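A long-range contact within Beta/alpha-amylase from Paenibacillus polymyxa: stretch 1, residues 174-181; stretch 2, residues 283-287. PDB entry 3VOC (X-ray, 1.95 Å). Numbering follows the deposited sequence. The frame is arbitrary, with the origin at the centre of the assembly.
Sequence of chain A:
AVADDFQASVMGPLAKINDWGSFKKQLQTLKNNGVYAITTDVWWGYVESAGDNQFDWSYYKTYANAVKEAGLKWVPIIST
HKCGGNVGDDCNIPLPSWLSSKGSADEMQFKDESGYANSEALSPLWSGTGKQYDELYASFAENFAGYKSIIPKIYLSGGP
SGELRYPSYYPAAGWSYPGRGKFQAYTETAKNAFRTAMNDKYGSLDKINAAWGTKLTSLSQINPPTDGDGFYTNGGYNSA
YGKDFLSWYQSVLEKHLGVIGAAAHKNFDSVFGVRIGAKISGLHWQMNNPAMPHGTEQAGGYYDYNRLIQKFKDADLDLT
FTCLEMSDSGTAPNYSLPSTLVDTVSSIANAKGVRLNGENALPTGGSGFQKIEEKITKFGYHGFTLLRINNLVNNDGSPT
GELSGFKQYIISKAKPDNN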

# COMPACT_ATOMS: atom_id res chain seq x y z
N GLY A 174 14.16 -0.77 14.85
CA GLY A 174 15.07 -1.90 15.11
C GLY A 174 14.93 -3.08 14.15
O GLY A 174 15.63 -4.10 14.28
N TRP A 175 14.03 -2.96 13.18
CA TRP A 175 13.77 -4.06 12.24
C TRP A 175 14.91 -4.20 11.24
O TRP A 175 15.43 -3.20 10.76
N SER A 176 15.28 -5.43 10.93
CA SER A 176 16.08 -5.72 9.73
C SER A 176 15.58 -7.01 9.09
O SER A 176 15.06 -7.90 9.76
N TYR A 177 15.69 -7.09 7.77
CA TYR A 177 15.23 -8.26 7.04
C TYR A 177 16.04 -9.47 7.55
O TYR A 177 17.23 -9.32 7.82
N PRO A 178 15.40 -10.65 7.71
CA PRO A 178 14.00 -11.01 7.43
C PRO A 178 13.11 -11.03 8.68
O PRO A 178 12.28 -11.93 8.83
N GLY A 179 13.27 -10.05 9.57
CA GLY A 179 12.46 -9.97 10.79
C GLY A 179 10.98 -9.94 10.43
O GLY A 179 10.58 -9.32 9.44
N ARG A 180 10.15 -10.63 11.21
CA ARG A 180 8.72 -10.65 10.90
C ARG A 180 8.10 -9.28 11.17
O ARG A 180 6.98 -9.01 10.73
N GLY A 181 8.84 -8.43 11.88
CA GLY A 181 8.30 -7.16 12.33
C GLY A 181 7.51 -7.34 13.61
O GLY A 181 7.72 -8.33 14.35
N LEU A 283 4.29 -9.23 1.68
CA LEU A 283 5.03 -9.56 2.90
C LEU A 283 5.49 -11.01 2.79
O LEU A 283 4.99 -11.91 3.48
N HIS A 284 6.44 -11.22 1.88
CA HIS A 284 6.80 -12.52 1.33
C HIS A 284 7.75 -13.34 2.21
O HIS A 284 8.01 -14.50 1.91
N TRP A 285 8.28 -12.73 3.26
CA TRP A 285 9.27 -13.43 4.10
C TRP A 285 8.64 -13.98 5.38
O TRP A 285 7.58 -13.50 5.82
N GLN A 286 9.26 -15.00 5.96
CA GLN A 286 8.66 -15.78 7.07
C GLN A 286 7.33 -16.47 6.71
O GLN A 286 6.55 -16.83 7.60
N MET A 287 7.09 -16.67 5.42
CA MET A 287 5.88 -17.35 5.01
C MET A 287 5.85 -18.79 5.52
O MET A 287 4.84 -19.22 6.08

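Two loop segments meet here, and Trp285 is the centre of the contact. Its CA-to-CB bond points toward the other stretch, with chi1 in the p well and chi2 near 103°. The indole is used on both its edge and its face. At the edge, Trp285 NE1 donates a hydrogen bond to Gly179 O (2.8 Å). Gly179 O also accepts from Trp175 NE1, again at 2.8 Å, so one carbonyl serves two indoles. The two tryptophans also touch through carbon, CZ2 of Trp175 lying 3.8 Å from CZ2 of Trp285. Trp175 is in the t rotamer, and its CA-to-CB bond points toward stretch 2.

Tyr177 covers one face of Trp285. Its CB leaves sideways, but the t rotamer brings the ring end nearer. The pair is edge-to-face, with planes at 62° and Tyr177 CE1 3.4 Å from Trp285 CG. Farther out, Tyr177 OH lies 3.4 Å from CE1 at the edge of the His284 ring.

The CA-to-CB bond of Gln286 also points toward stretch 1, with chi1 and chi2 both m. This places Gln286 NE2 2.7 Å from Pro178 O in a nearly straight hydrogen bond. Pro178 follows a cis peptide bond, and its CB sits 4.0 Å from Trp285 CD1. Arg180 lies at a looser approach: its CB is 4.3 Å from Gln286 CG, and its guanidinium leads away to partners elsewhere in the structure.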

# COMPACT_ATOMS: atom_id res chain seq x y z
CB TRP A 175 12.45 -3.83 11.49
CG TRP A 175 12.19 -4.84 10.43
CD1 TRP A 175 11.58 -6.05 10.60
CD2 TRP A 175 12.57 -4.76 9.05
NE1 TRP A 175 11.55 -6.73 9.39
CE2 TRP A 175 12.14 -5.96 8.43
CE3 TRP A 175 13.23 -3.80 8.28
CZ2 TRP A 175 12.34 -6.22 7.06
CZ3 TRP A 175 13.43 -4.05 6.91
CH2 TRP A 175 12.99 -5.25 6.32
CB SER A 176 17.58 -5.82 10.06
OG SER A 176 17.80 -6.85 10.99
CB TYR A 177 15.47 -8.02 5.55
CG TYR A 177 14.92 -9.09 4.63
CD1 TYR A 177 13.55 -9.14 4.32
CD2 TYR A 177 15.77 -10.05 4.06
CE1 TYR A 177 13.05 -10.12 3.48
CE2 TYR A 177 15.28 -11.04 3.19
CZ TYR A 177 13.91 -11.06 2.91
OH TYR A 177 13.39 -12.01 2.08
CB PRO A 178 14.15 -12.44 6.91
CG PRO A 178 15.28 -13.02 7.80
CD PRO A 178 16.18 -11.82 8.16
CB ARG A 180 7.97 -11.72 11.69
CG ARG A 180 8.02 -11.53 13.18
CD ARG A 180 6.72 -11.88 13.91
NE ARG A 180 6.93 -11.43 15.29
CZ ARG A 180 6.17 -10.58 15.96
NH1 ARG A 180 5.02 -10.13 15.46
NH2 ARG A 180 6.54 -10.21 17.18
CB LEU A 283 4.17 -9.26 4.13
CG LEU A 283 3.73 -7.78 4.26
CD1 LEU A 283 2.70 -7.63 5.37
CD2 LEU A 283 4.96 -6.89 4.55
CB HIS A 284 7.41 -12.36 -0.08
CG HIS A 284 8.64 -11.49 -0.12
ND1 HIS A 284 9.89 -11.95 0.23
CD2 HIS A 284 8.80 -10.19 -0.46
CE1 HIS A 284 10.77 -10.97 0.11
NE2 HIS A 284 10.13 -9.89 -0.30
CB TRP A 285 10.47 -12.53 4.38
CG TRP A 285 10.21 -11.23 5.09
CD1 TRP A 285 10.44 -10.96 6.40
CD2 TRP A 285 9.74 -10.00 4.50
NE1 TRP A 285 10.12 -9.65 6.68
CE2 TRP A 285 9.69 -9.04 5.53
CE3 TRP A 285 9.35 -9.62 3.21
CZ2 TRP A 285 9.26 -7.72 5.31
CZ3 TRP A 285 8.91 -8.30 2.99
CH2 TRP A 285 8.87 -7.37 4.04
CB GLN A 286 8.51 -14.94 8.35
CG GLN A 286 9.80 -14.23 8.77
CD GLN A 286 10.98 -15.19 8.95
OE1 GLN A 286 10.81 -16.41 9.01
NE2 GLN A 286 12.19 -14.64 9.02
CB MET A 287 5.70 -17.31 3.47
CG MET A 287 5.24 -15.94 2.94
SD MET A 287 5.28 -15.92 1.13
CE MET A 287 3.93 -17.05 0.74